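Local coordinates for agglutinin alpha chain (Artocarpus integer, PDB 4R6R), which binds D-galactose and the T-antigen disaccharide Gal-beta1,3-GalNAc as a lectin, and recognises human IgA1, at residues A[12-17]-A[29-34]; A[67-72]-A[83-88]; A[115-120]-A[128-133]. All coordinates share one frame; numbering follows the deposited sequence.

Contact 1 of 3, residues A[12-17]-A[29-34]; sequences IREINL and QVVYDL. With EDO (1,2-ethanediol), chain K.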
ATOM      1  N   ILE A  12      14.066   9.490   0.873  1.00 12.89           N
ATOM      2  CA  ILE A  12      15.542   9.524   1.013  1.00 11.72           C
ATOM      3  C   ILE A  12      16.034  10.928   0.753  1.00 11.89           C
ATOM      4  O   ILE A  12      15.711  11.582  -0.250  1.00 13.71           O
ATOM      5  CB  ILE A  12      16.258   8.527   0.074  1.00 12.97           C
ATOM      6  CG1 ILE A  12      15.863   7.104   0.519  1.00 14.11           C
ATOM      7  CG2 ILE A  12      17.766   8.702   0.141  1.00 12.86           C
ATOM      8  CD1 ILE A  12      16.258   6.058  -0.516  1.00 17.35           C
ATOM      9  N   ARG A  13      16.788  11.471   1.714  1.00 11.47           N
ATOM     10  CA  ARG A  13      17.410  12.786   1.545  1.00 12.75           C
ATOM     11  C   ARG A  13      18.871  12.725   1.114  1.00 14.54           C
ATOM     12  O   ARG A  13      19.294  13.564   0.337  1.00 14.94           O
ATOM     13  CB  ARG A  13      17.301  13.624   2.844  1.00 13.51           C
ATOM     14  CG  ARG A  13      15.844  14.076   3.040  1.00 13.97           C
ATOM     15  CD  ARG A  13      15.688  14.609   4.498  1.00 16.95           C
ATOM     16  NE  ARG A  13      14.342  15.229   4.705  1.00 16.15           N
ATOM     17  CZ  ARG A  13      14.036  16.488   4.391  1.00 18.87           C
ATOM     18  NH1 ARG A  13      12.798  16.923   4.639  1.00 21.07           N
ATOM     19  NH2 ARG A  13      14.987  17.314   3.917  1.00 22.05           N
ATOM     20  N   GLU A  14      19.655  11.803   1.632  1.00 14.15           N
ATOM     21  CA  GLU A  14      21.082  11.754   1.322  1.00 15.91           C
ATOM     22  C   GLU A  14      21.589  10.359   1.586  1.00 13.66           C
ATOM     23  O   GLU A  14      21.123   9.624   2.506  1.00 13.65           O
ATOM     24  CB  GLU A  14      21.782  12.743   2.269  1.00 17.82           C
ATOM     25  CG  GLU A  14      23.279  12.860   2.071  1.00 21.82           C
ATOM     26  CD  GLU A  14      23.819  13.947   3.003  1.00 25.58           C
ATOM     27  OE1 GLU A  14      23.682  15.150   2.641  1.00 30.49           O
ATOM     28  OE2 GLU A  14      24.379  13.646   4.071  1.00 21.40           O
ATOM     29  N   ILE A  15      22.552   9.951   0.748  1.00 12.63           N
ATOM     30  CA  ILE A  15      23.232   8.650   0.991  1.00 12.97           C
ATOM     31  C   ILE A  15      24.721   8.979   1.134  1.00 14.00           C
ATOM     32  O   ILE A  15      25.294   9.726   0.299  1.00 15.96           O
ATOM     33  CB  ILE A  15      23.030   7.736  -0.198  1.00 13.34           C
ATOM     34  CG1 ILE A  15      21.546   7.300  -0.250  1.00 15.36           C
ATOM     35  CG2 ILE A  15      23.804   6.475   0.014  1.00 13.54           C
ATOM     36  CD1 ILE A  15      21.148   6.470  -1.468  1.00 15.92           C
ATOM     37  N   ASN A  16      25.299   8.482   2.203  1.00 13.32           N
ATOM     38  CA  ASN A  16      26.740   8.622   2.437  1.00 13.83           C
ATOM     39  C   ASN A  16      27.377   7.223   2.417  1.00 12.69           C
ATOM     40  O   ASN A  16      27.110   6.405   3.281  1.00 16.70           O
ATOM     41  CB  ASN A  16      26.970   9.269   3.781  1.00 14.15           C
ATOM     42  CG  ASN A  16      26.516  10.694   3.807  1.00 17.22           C
ATOM     43  OD1 ASN A  16      27.163  11.576   3.266  1.00 19.38           O
ATOM     44  ND2 ASN A  16      25.412  10.914   4.451  1.00 16.38           N
ATOM     45  N   LEU A  17      28.197   6.949   1.403  1.00 12.50           N
ATOM     46  CA  LEU A  17      28.796   5.621   1.298  1.00 12.77           C
ATOM     47  C   LEU A  17      30.284   5.789   1.005  1.00 13.81           C
ATOM     48  O   LEU A  17      30.780   6.921   0.741  1.00 15.14           O
ATOM     49  CB  LEU A  17      28.100   4.745   0.251  1.00 13.15           C
ATOM     50  CG  LEU A  17      28.225   5.211  -1.205  1.00 12.99           C
ATOM     51  CD1 LEU A  17      29.548   4.742  -1.820  1.00 16.24           C
ATOM     52  CD2 LEU A  17      27.100   4.584  -2.021  1.00 15.46           C
ATOM     53  N   GLN A  29      25.515   4.620   4.789  1.00 12.38           N
ATOM     54  CA  GLN A  29      24.647   5.369   5.716  1.00 13.75           C
ATOM     55  C   GLN A  29      23.647   6.195   4.929  1.00 13.20           C
ATOM     56  O   GLN A  29      23.913   6.678   3.822  1.00 13.99           O
ATOM     57  CB  GLN A  29      25.540   6.277   6.566  1.00 14.35           C
ATOM     58  CG  GLN A  29      24.838   7.067   7.689  1.00 14.57           C
ATOM     59  CD  GLN A  29      24.165   8.357   7.221  1.00 15.90           C
ATOM     60  OE1 GLN A  29      24.474   8.921   6.181  1.00 18.84           O
ATOM     61  NE2 GLN A  29      23.228   8.855   8.056  1.00 17.51           N
ATOM     62  N   VAL A  30      22.436   6.346   5.482  1.00 12.09           N
ATOM     63  CA  VAL A  30      21.407   7.088   4.787  1.00 12.44           C
ATOM     64  C   VAL A  30      20.710   8.064   5.709  1.00 12.17           C
ATOM     65  O   VAL A  30      20.381   7.723   6.862  1.00 12.91           O
ATOM     66  CB  VAL A  30      20.353   6.112   4.222  1.00 11.57           C
ATOM     67  CG1 VAL A  30      19.247   6.808   3.411  1.00 12.54           C
ATOM     68  CG2 VAL A  30      21.008   5.020   3.327  1.00 12.90           C
ATOM     69  N   VAL A  31      20.547   9.283   5.190  1.00 12.29           N
ATOM     70  CA  VAL A  31      19.616  10.233   5.834  1.00 13.10           C
ATOM     71  C   VAL A  31      18.259  10.103   5.128  1.00 11.41           C
ATOM     72  O   VAL A  31      18.180  10.449   3.913  1.00 12.25           O
ATOM     73  CB  VAL A  31      20.103  11.692   5.762  1.00 12.79           C
ATOM     74  CG1 VAL A  31      19.080  12.606   6.493  1.00 12.68           C
ATOM     75  CG2 VAL A  31      21.508  11.796   6.391  1.00 15.35           C
ATOM     76  N   TYR A  32      17.284   9.535   5.818  1.00 11.01           N
ATOM     77  CA  TYR A  32      15.953   9.403   5.230  1.00 11.44           C
ATOM     78  C   TYR A  32      15.186  10.666   5.484  1.00 12.57           C
ATOM     79  O   TYR A  32      15.574  11.529   6.308  1.00 13.10           O
ATOM     80  CB  TYR A  32      15.252   8.200   5.920  1.00 12.43           C
ATOM     81  CG  TYR A  32      15.962   6.888   5.723  1.00 12.94           C
ATOM     82  CD1 TYR A  32      15.766   6.173   4.516  1.00 12.11           C
ATOM     83  CD2 TYR A  32      16.901   6.392   6.661  1.00 11.95           C
ATOM     84  CE1 TYR A  32      16.414   4.935   4.331  1.00 11.95           C
ATOM     85  CE2 TYR A  32      17.545   5.154   6.460  1.00 11.47           C
ATOM     86  CZ  TYR A  32      17.277   4.436   5.285  1.00 13.34           C
ATOM     87  OH  TYR A  32      17.883   3.260   4.934  1.00 13.08           O
ATOM     88  N   ASP A  33      14.013  10.729   4.857  1.00 13.37           N
ATOM     89  CA  ASP A  33      12.978  11.640   5.371  1.00 13.82           C
ATOM     90  C   ASP A  33      11.997  10.815   6.223  1.00 12.83           C
ATOM     91  O   ASP A  33      11.652   9.694   5.850  1.00 14.35           O
ATOM     92  CB  ASP A  33      12.176  12.249   4.244  1.00 15.96           C
ATOM     93  CG  ASP A  33      11.189  13.301   4.773  1.00 17.52           C
ATOM     94  OD1 ASP A  33      11.730  14.311   5.254  1.00 18.24           O
ATOM     95  OD2 ASP A  33       9.959  12.996   4.743  1.00 20.04           O
ATOM     96  N   LEU A  34      11.564  11.381   7.323  1.00 13.13           N
ATOM     97  CA  LEU A  34      10.529  10.861   8.160  1.00 13.53           C
ATOM     98  C   LEU A  34       9.488  11.966   8.396  1.00 14.43           C
ATOM     99  O   LEU A  34       9.694  12.860   9.220  1.00 16.11           O
ATOM    100  CB  LEU A  34      11.110  10.316   9.484  1.00 15.17           C
ATOM    101  CG  LEU A  34       9.996   9.706  10.389  1.00 15.41           C
ATOM    102  CD1 LEU A  34       9.261   8.488   9.781  1.00 17.30           C
ATOM    103  CD2 LEU A  34      10.614   9.416  11.757  1.00 19.54           C
TER
HETATM  104  C1  EDO K 203       8.998  13.096  12.370  1.00 37.22           C
HETATM  105  O1  EDO K 203       8.852  14.431  11.840  1.00 43.38           O
HETATM  106  C2  EDO K 203       7.629  12.417  12.415  1.00 38.31           C
HETATM  107  O2  EDO K 203       6.582  13.348  12.848  1.00 49.22           O
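Arg13 and Glu14 both face Val31 in a classic beta bulge, set in the antiparallel hairpin of strands 11-19 and 25-34 of this beta-prism lectin. Val31 O takes both backbone N-H groups, from Arg13 N and from Glu14 N. The bulge shifts the register by one residue and falls where the chain turns a corner at Arg13, whose side chain heads for Asp33. Arg13 CB lies 3.5 Å from Val31 O and brushes Val31 CG1. CG stands anti to the carbonyl carbon (chi1 -72°), and the chain then runs extended to NE, with Arg13 CD passing 3.6 Å from Tyr32 O. At the tip the guanidinium meets Asp33 side-on: Arg13 NE, at 2.8 Å, and NH1 both donate to Asp33 OD1. NE uses the anti lone pair of that oxygen, while NH1 comes from above the carboxylate plane; the two flat groups are turned 43° apart. Asp33 OD2 is held by Gly36 N, so both oxygens of the carboxylate are engaged.

On the side where Ile15 and Val30 point, the packing is apolar. Ile12 CG2 touches Val30 CG1 at 4.1 Å, and Val30 CG1 in turn sits over the centre of the Tyr32 ring, whose OH is tied to Asp6. Ile12 CG1 comes alongside the ring at CD1. The opposite side, with Glu14, Asn16, Gln29 and Val31, is more polar. Here Glu14 reaches on to Ser57 and Lys55 of the next strand. The Asn16 and Gln29 side chains lie side by side, their amide planes 32° apart, and Asn16 ND2 spends both N-H groups: one on Gln29 OE1 at 2.8 Å, the other on Glu14 OE2 at 2.9 Å.

Contact 2 of 3, residues A[67-72]-A[83-88]; sequences EVSGYT and SLTFKT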
ATOM      1  N   GLU A  67      16.461   4.167 -10.189  1.00 14.34           N
ATOM      2  CA  GLU A  67      17.092   2.873 -10.447  1.00 13.51           C
ATOM      3  C   GLU A  67      18.306   2.749  -9.570  1.00 14.33           C
ATOM      4  O   GLU A  67      19.084   3.711  -9.471  1.00 14.82           O
ATOM      5  CB  GLU A  67      17.557   2.700 -11.927  1.00 15.21           C
ATOM      6  CG  GLU A  67      18.140   1.304 -12.191  1.00 18.84           C
ATOM      7  CD  GLU A  67      18.371   0.993 -13.662  1.00 26.95           C
ATOM      8  OE1 GLU A  67      17.999   1.816 -14.527  1.00 30.52           O
ATOM      9  OE2 GLU A  67      18.898  -0.080 -13.976  1.00 24.91           O
ATOM     10  N   VAL A  68      18.437   1.594  -8.913  1.00 13.85           N
ATOM     11  CA  VAL A  68      19.710   1.243  -8.255  1.00 14.57           C
ATOM     12  C   VAL A  68      20.291   0.129  -9.041  1.00 15.40           C
ATOM     13  O   VAL A  68      19.601  -0.861  -9.329  1.00 16.91           O
ATOM     14  CB  VAL A  68      19.469   0.810  -6.808  1.00 15.79           C
ATOM     15  CG1 VAL A  68      20.790   0.362  -6.188  1.00 16.30           C
ATOM     16  CG2 VAL A  68      18.791   1.953  -6.050  1.00 16.66           C
ATOM     17  N   SER A  69      21.576   0.214  -9.405  1.00 15.81           N
ATOM     18  CA  SER A  69      22.175  -0.923 -10.127  1.00 15.80           C
ATOM     19  C   SER A  69      23.607  -1.093  -9.611  1.00 15.60           C
ATOM     20  O   SER A  69      24.115  -0.295  -8.819  1.00 15.50           O
ATOM     21  CB  SER A  69      22.221  -0.728 -11.644  1.00 19.10           C
ATOM     22  OG  SER A  69      22.942   0.445 -11.949  1.00 19.82           O
ATOM     23  N   GLY A  70      24.207  -2.205 -10.007  1.00 16.03           N
ATOM     24  CA  GLY A  70      25.590  -2.433  -9.544  1.00 14.47           C
ATOM     25  C   GLY A  70      26.038  -3.802  -9.957  1.00 15.16           C
ATOM     26  O   GLY A  70      25.519  -4.432 -10.912  1.00 15.62           O
ATOM     27  N   TYR A  71      27.124  -4.223  -9.317  1.00 15.95           N
ATOM     28  CA  TYR A  71      27.707  -5.536  -9.543  1.00 15.86           C
ATOM     29  C   TYR A  71      27.981  -6.249  -8.287  1.00 15.92           C
ATOM     30  O   TYR A  71      28.367  -5.603  -7.288  1.00 17.76           O
ATOM     31  CB  TYR A  71      29.099  -5.357 -10.293  1.00 16.59           C
ATOM     32  CG  TYR A  71      28.958  -5.030 -11.731  1.00 16.98           C
ATOM     33  CD1 TYR A  71      28.720  -3.717 -12.157  1.00 17.92           C
ATOM     34  CD2 TYR A  71      29.061  -6.030 -12.707  1.00 21.68           C
ATOM     35  CE1 TYR A  71      28.526  -3.409 -13.522  1.00 21.35           C
ATOM     36  CE2 TYR A  71      28.832  -5.745 -14.047  1.00 20.59           C
ATOM     37  CZ  TYR A  71      28.600  -4.450 -14.455  1.00 22.70           C
ATOM     38  OH  TYR A  71      28.445  -4.150 -15.813  1.00 26.27           O
ATOM     39  N   THR A  72      27.829  -7.584  -8.301  1.00 18.35           N
ATOM     40  CA  THR A  72      28.266  -8.409  -7.182  1.00 17.84           C
ATOM     41  C   THR A  72      29.370  -9.342  -7.648  1.00 19.29           C
ATOM     42  O   THR A  72      29.418  -9.709  -8.836  1.00 20.83           O
ATOM     43  CB  THR A  72      27.140  -9.211  -6.541  1.00 19.67           C
ATOM     44  OG1 THR A  72      26.645 -10.131  -7.494  1.00 24.66           O
ATOM     45  CG2 THR A  72      25.993  -8.327  -6.112  1.00 19.81           C
ATOM     46  N   SER A  83      29.975  -2.704  -6.780  1.00 13.61           N
ATOM     47  CA  SER A  83      29.710  -1.359  -7.202  1.00 14.89           C
ATOM     48  C   SER A  83      28.237  -1.077  -7.015  1.00 14.56           C
ATOM     49  O   SER A  83      27.418  -1.974  -7.015  1.00 14.38           O
ATOM     50  CB  SER A  83      30.085  -1.195  -8.699  1.00 18.34           C
ATOM     51  OG  SER A  83      29.854   0.048  -9.268  1.00 28.50           O
ATOM     52  N   LEU A  84      27.969   0.208  -6.900  1.00 13.87           N
ATOM     53  CA  LEU A  84      26.578   0.756  -6.899  1.00 13.34           C
ATOM     54  C   LEU A  84      26.538   1.982  -7.759  1.00 14.47           C
ATOM     55  O   LEU A  84      27.465   2.836  -7.771  1.00 14.56           O
ATOM     56  CB  LEU A  84      26.129   1.173  -5.503  1.00 13.35           C
ATOM     57  CG  LEU A  84      25.946   0.009  -4.551  1.00 13.26           C
ATOM     58  CD1 LEU A  84      25.797   0.516  -3.104  1.00 15.49           C
ATOM     59  CD2 LEU A  84      24.690  -0.788  -4.942  1.00 15.69           C
ATOM     60  N   THR A  85      25.406   2.121  -8.434  1.00 13.75           N
ATOM     61  CA  THR A  85      25.036   3.358  -9.154  1.00 14.54           C
ATOM     62  C   THR A  85      23.613   3.719  -8.809  1.00 15.02           C
ATOM     63  O   THR A  85      22.740   2.845  -8.752  1.00 14.49           O
ATOM     64  CB  THR A  85      25.113   3.133 -10.675  1.00 15.87           C
ATOM     65  OG1 THR A  85      26.466   2.749 -10.984  1.00 17.72           O
ATOM     66  CG2 THR A  85      24.714   4.427 -11.446  1.00 17.58           C
ATOM     67  N   PHE A  86      23.397   4.977  -8.504  1.00 14.66           N
ATOM     68  CA  PHE A  86      22.055   5.499  -8.203  1.00 13.84           C
ATOM     69  C   PHE A  86      21.615   6.474  -9.290  1.00 15.20           C
ATOM     70  O   PHE A  86      22.231   7.563  -9.487  1.00 16.59           O
ATOM     71  CB  PHE A  86      22.067   6.228  -6.835  1.00 14.52           C
ATOM     72  CG  PHE A  86      22.384   5.321  -5.693  1.00 14.43           C
ATOM     73  CD1 PHE A  86      21.376   4.597  -5.058  1.00 14.04           C
ATOM     74  CD2 PHE A  86      23.716   5.164  -5.244  1.00 15.84           C
ATOM     75  CE1 PHE A  86      21.660   3.691  -4.031  1.00 16.49           C
ATOM     76  CE2 PHE A  86      23.990   4.256  -4.189  1.00 16.80           C
ATOM     77  CZ  PHE A  86      22.984   3.513  -3.583  1.00 17.49           C
ATOM     78  N   LYS A  87      20.564   6.123 -10.025  1.00 14.99           N
ATOM     79  CA  LYS A  87      20.049   7.037 -11.022  1.00 14.83           C
ATOM     80  C   LYS A  87      18.793   7.658 -10.455  1.00 14.80           C
ATOM     81  O   LYS A  87      17.885   6.930 -10.015  1.00 14.98           O
ATOM     82  CB  LYS A  87      19.698   6.278 -12.313  1.00 17.01           C
ATOM     83  CG  LYS A  87      19.046   7.158 -13.362  1.00 21.51           C
ATOM     84  CD  LYS A  87      18.512   6.211 -14.404  1.00 29.14           C
ATOM     85  CE  LYS A  87      17.599   6.936 -15.365  1.00 33.16           C
ATOM     86  NZ  LYS A  87      17.412   6.006 -16.523  1.00 36.59           N
ATOM     87  N   THR A  88      18.687   9.007 -10.479  1.00 15.75           N
ATOM     88  CA  THR A  88      17.470   9.690 -10.037  1.00 15.50           C
ATOM     89  C   THR A  88      16.837  10.306 -11.258  1.00 16.49           C
ATOM     90  O   THR A  88      17.341  10.147 -12.398  1.00 19.75           O
ATOM     91  CB  THR A  88      17.704  10.833  -9.013  1.00 15.95           C
ATOM     92  OG1 THR A  88      18.443  11.901  -9.602  1.00 15.50           O
ATOM     93  CG2 THR A  88      18.607  10.396  -7.856  1.00 15.84           C
TER
HETATM   94  O   HOH W   1      15.807   3.547 -14.964  1.00 40.44           O
HETATM   95  O   HOH W   2      21.324   2.723 -11.634  1.00 24.27           O
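Val68 and Phe86, a non-hydrogen-bonded pair of two antiparallel strands, lie side by side and point the same way. Val68 CG2, which stands beside its own backbone N, approaches Phe86 CD1 to 3.8 Å, meeting the ring obliquely, while CG1 reaches towards both Phe86 CE1 and Leu84 CD2. Leu84 shares this apolar side and sits across from Gly70. With no CB at Gly70, the two strands close in there: Gly70 CA comes within 3.2 Å of Ser83 O in a CA-H...O contact.

The other side carries Glu67, Ser69, Tyr71, Ser83, Thr85 and Lys87. Tyr71 turns a ring edge to Ser83, with Ser83 CB near the ring plane, 4.5 Å from Tyr71 CD1. Ser69 OG takes the crowded position between N and the carbonyl carbon (chi1 58°), which lays it 3.7 Å from Thr85 CB; a water links this OG to Thr85 O. Glu67 and Lys87 run out extended, starting from CB atoms 4.2 Å apart. Their charged ends stay 4.7 Å apart, Glu67 OE1 to Lys87 NZ, and are bridged by a water that donates to Glu67 OE1 and weakly accepts from NZ. Backbone bonds run in both directions at Glu67/Lys87 and Ser69/Thr85; at Tyr71/Ser83 they lengthen, and the one from Ser83 N to Tyr71 O is weak.

The pair forms the middle of a four-stranded antiparallel sheet, and all of it but Glu67 falls in the IgA-binding region. Strand 102-108 flanks segment 67-72, and strand 92-97 flanks segment 83-88, where Ser83 OG bonds to Tyr96 O. Val68 and Leu84 face inward onto Phe127 of strand 124-132.

Contact 3 of 3, residues A[115-120]-A[128-133]; sequences GFKGSI and SMYLSL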
ATOM      1  N   GLY A 115      13.892   2.526   2.420  1.00 11.79           N
ATOM      2  CA  GLY A 115      14.640   1.888   3.473  1.00 12.03           C
ATOM      3  C   GLY A 115      15.626   0.942   2.880  1.00 11.65           C
ATOM      4  O   GLY A 115      15.446   0.420   1.771  1.00 10.86           O
ATOM      5  N   PHE A 116      16.703   0.716   3.639  1.00 12.24           N
ATOM      6  CA  PHE A 116      17.757  -0.263   3.288  1.00 12.56           C
ATOM      7  C   PHE A 116      18.007  -1.193   4.463  1.00 14.40           C
ATOM      8  O   PHE A 116      17.917  -0.787   5.620  1.00 13.77           O
ATOM      9  CB  PHE A 116      19.069   0.427   2.920  1.00 12.90           C
ATOM     10  CG  PHE A 116      19.043   1.187   1.636  1.00 11.29           C
ATOM     11  CD1 PHE A 116      18.644   2.544   1.600  1.00 11.89           C
ATOM     12  CD2 PHE A 116      19.427   0.606   0.440  1.00 12.77           C
ATOM     13  CE1 PHE A 116      18.591   3.316   0.414  1.00 13.40           C
ATOM     14  CE2 PHE A 116      19.404   1.391  -0.756  1.00 12.09           C
ATOM     15  CZ  PHE A 116      18.987   2.736  -0.801  1.00 12.78           C
ATOM     16  N   LYS A 117      18.373  -2.422   4.139  1.00 13.61           N
ATOM     17  CA  LYS A 117      18.872  -3.358   5.139  1.00 13.19           C
ATOM     18  C   LYS A 117      19.956  -4.151   4.408  1.00 14.26           C
ATOM     19  O   LYS A 117      20.025  -4.180   3.157  1.00 14.30           O
ATOM     20  CB  LYS A 117      17.785  -4.292   5.713  1.00 16.09           C
ATOM     21  CG  LYS A 117      17.008  -5.029   4.598  1.00 15.63           C
ATOM     22  CD  LYS A 117      15.790  -5.834   5.071  1.00 20.94           C
ATOM     23  CE  LYS A 117      16.248  -6.952   5.971  1.00 24.07           C
ATOM     24  NZ  LYS A 117      16.915  -8.029   5.183  1.00 30.91           N
ATOM     25  N   GLY A 118      20.796  -4.844   5.188  1.00 15.49           N
ATOM     26  CA  GLY A 118      21.877  -5.571   4.545  1.00 15.29           C
ATOM     27  C   GLY A 118      22.864  -6.079   5.558  1.00 14.58           C
ATOM     28  O   GLY A 118      22.543  -6.275   6.721  1.00 15.64           O
ATOM     29  N   SER A 119      24.109  -6.254   5.105  1.00 14.52           N
ATOM     30  CA  SER A 119      25.167  -6.709   6.020  1.00 15.17           C
ATOM     31  C   SER A 119      26.495  -6.189   5.465  1.00 13.75           C
ATOM     32  O   SER A 119      26.672  -6.178   4.252  1.00 14.66           O
ATOM     33  CB  SER A 119      25.197  -8.247   5.983  1.00 17.39           C
ATOM     34  OG  SER A 119      26.257  -8.730   6.796  1.00 24.35           O
ATOM     35  N   ILE A 120      27.371  -5.700   6.380  1.00 13.88           N
ATOM     36  CA  ILE A 120      28.693  -5.217   5.977  1.00 14.54           C
ATOM     37  C   ILE A 120      29.713  -5.899   6.897  1.00 14.85           C
ATOM     38  O   ILE A 120      29.615  -5.798   8.117  1.00 15.58           O
ATOM     39  CB  ILE A 120      28.771  -3.691   6.122  1.00 15.85           C
ATOM     40  CG1 ILE A 120      27.690  -3.063   5.258  1.00 16.95           C
ATOM     41  CG2 ILE A 120      30.125  -3.140   5.670  1.00 17.44           C
ATOM     42  CD1 ILE A 120      27.648  -1.562   5.325  1.00 16.51           C
ATOM     43  N   SER A 128      19.082  -5.235   0.759  1.00 12.50           N
ATOM     44  CA  SER A 128      17.718  -5.233   0.232  1.00 13.43           C
ATOM     45  C   SER A 128      17.149  -3.835   0.389  1.00 12.93           C
ATOM     46  O   SER A 128      17.677  -3.011   1.147  1.00 13.22           O
ATOM     47  CB  SER A 128      16.861  -6.209   0.976  1.00 14.09           C
ATOM     48  OG  SER A 128      17.402  -7.547   0.887  1.00 15.20           O
ATOM     49  N   MET A 129      16.020  -3.559  -0.289  1.00 12.64           N
ATOM     50  CA  MET A 129      15.384  -2.252  -0.270  1.00 12.96           C
ATOM     51  C   MET A 129      13.886  -2.397   0.054  1.00 12.65           C
ATOM     52  O   MET A 129      13.195  -3.284  -0.479  1.00 13.52           O
ATOM     53  CB  MET A 129      15.544  -1.580  -1.592  1.00 13.94           C
ATOM     54  CG  MET A 129      17.039  -1.272  -1.877  1.00 13.51           C
ATOM     55  SD  MET A 129      17.328  -0.358  -3.373  1.00 16.61           S
ATOM     56  CE  MET A 129      17.039  -1.605  -4.603  1.00 22.65           C
ATOM     57  N   TYR A 130      13.432  -1.547   0.956  1.00 12.52           N
ATOM     58  CA  TYR A 130      12.009  -1.393   1.226  1.00 12.39           C
ATOM     59  C   TYR A 130      11.487  -0.481   0.174  1.00 11.70           C
ATOM     60  O   TYR A 130      12.082   0.550  -0.153  1.00 13.84           O
ATOM     61  CB  TYR A 130      11.837  -0.622   2.533  1.00 12.11           C
ATOM     62  CG  TYR A 130      12.203  -1.443   3.744  1.00 12.17           C
ATOM     63  CD1 TYR A 130      13.573  -1.585   4.174  1.00 13.43           C
ATOM     64  CD2 TYR A 130      11.232  -2.017   4.559  1.00 13.43           C
ATOM     65  CE1 TYR A 130      13.914  -2.302   5.338  1.00 14.22           C
ATOM     66  CE2 TYR A 130      11.554  -2.695   5.735  1.00 14.86           C
ATOM     67  CZ  TYR A 130      12.905  -2.829   6.137  1.00 13.75           C
ATOM     68  OH  TYR A 130      13.171  -3.501   7.278  1.00 17.33           O
ATOM     69  N   LEU A 131      10.320  -0.862  -0.436  1.00 11.47           N
ATOM     70  CA  LEU A 131       9.654  -0.012  -1.465  1.00 12.01           C
ATOM     71  C   LEU A 131       8.243   0.327  -1.003  1.00 13.13           C
ATOM     72  O   LEU A 131       7.561  -0.521  -0.353  1.00 15.99           O
ATOM     73  CB  LEU A 131       9.457  -0.791  -2.788  1.00 12.03           C
ATOM     74  CG  LEU A 131      10.760  -1.345  -3.390  1.00 13.31           C
ATOM     75  CD1 LEU A 131      10.452  -2.156  -4.676  1.00 13.85           C
ATOM     76  CD2 LEU A 131      11.729  -0.222  -3.685  1.00 14.36           C
ATOM     77  N   SER A 132       7.833   1.559  -1.368  1.00 12.80           N
ATOM     78  CA  SER A 132       6.471   1.992  -1.041  1.00 16.40           C
ATOM     79  C   SER A 132       5.977   2.956  -2.081  1.00 17.33           C
ATOM     80  O   SER A 132       6.741   3.574  -2.798  1.00 18.09           O
ATOM     81  CB  SER A 132       6.498   2.606   0.371  1.00 17.64           C
ATOM     82  OG  SER A 132       5.116   2.856   0.799  1.00 22.19           O
ATOM     83  N   LEU A 133       4.668   3.173  -2.084  1.00 18.89           N
ATOM     84  CA  LEU A 133       4.132   4.310  -2.780  1.00 21.16           C
ATOM     85  C   LEU A 133       4.247   5.332  -1.666  1.00 24.31           C
ATOM     86  O   LEU A 133       4.637   5.046  -0.509  1.00 30.06           O
ATOM     87  CB  LEU A 133       2.649   4.038  -3.123  1.00 20.72           C
ATOM     88  CG  LEU A 133       2.377   2.860  -4.083  1.00 22.98           C
ATOM     89  CD1 LEU A 133       0.862   2.587  -4.117  1.00 27.07           C
ATOM     90  CD2 LEU A 133       2.912   3.165  -5.454  1.00 25.53           C
ATOM     91  OXT LEU A 133       4.023   6.439  -1.954  1.00 24.02           O
TER
HETATM   92  O   HOH W   3      19.213  -7.679   3.016  1.00 24.85           O
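Tyr130 sets its ring edge against the bare backbone of Gly115: Tyr130 CD1 is 3.5 Å from Gly115 C, near the ring plane, in space that a side chain would otherwise fill. Gly115 N is buried here and has no polar partner. This is the hairpin of strands 110-120 and 124-132, in the sheet of the beta-prism fold that the N-terminal strand 2-5 borders on one side. Tyr130 N donates to Gly115 O at 2.9 Å, but from well above the carbonyl plane. The bonds between Lys117 and Ser128 are straighter at hydrogen, one in each direction, and also tilted out of plane.

Facing inward, Phe116 and Met129 lie side by side. Met129 CG comes to 3.7 Å from Phe116 CE2, and Met129 SD stands 4.8 Å from the ring centroid, 53° off its normal: an oblique Met-aromatic contact. The Phe116 ring also meets Phe28 edge-to-face.

Tyr130 and Lys117 cross at about a right angle on the outer side, with Lys117 CD 4.0 Å from Tyr130 CE1. The tyrosine hydroxyl goes on to bond Asp5. A short peptide chain, probably the lectin's beta chain, extends the sheet by pairing antiparallel with Met129 to Leu131. Lys117 CG, held between N and the carbonyl carbon (chi1 53°), touches Ser128 CB. Further out the lysine bends at chi3 and chi4. Glu109 of the third subunit is the strongest polar partner of both Lys117 and Ser128, and a water adds a second tie, accepting from Lys117 NZ at 3.2 Å and donating to Ser128 OG at 2.8 Å.

The three contacts come in series along the chain, each a hairpin in a different sheet of the beta prism. The centres of contacts 1 and 2 lie about 16 Å apart, those of contacts 2 and 3 about 14 Å, and those of contacts 1 and 3 about 12 Å; the inner faces meet in a shared apolar core. Phe86 of contact 2 packs on Ile15 and Leu17 of contact 1; Val68 of contact 2 meets Met129 of contact 3. Phe116 of contact 3 takes Ile12 and Val30 of contact 1, and its N makes a probable, weak hydrogen bond with Tyr32 OH. The galactoside site is built partly from residues 121-123, which join the strands of contact 3, and Asp125 at the start of the second strand.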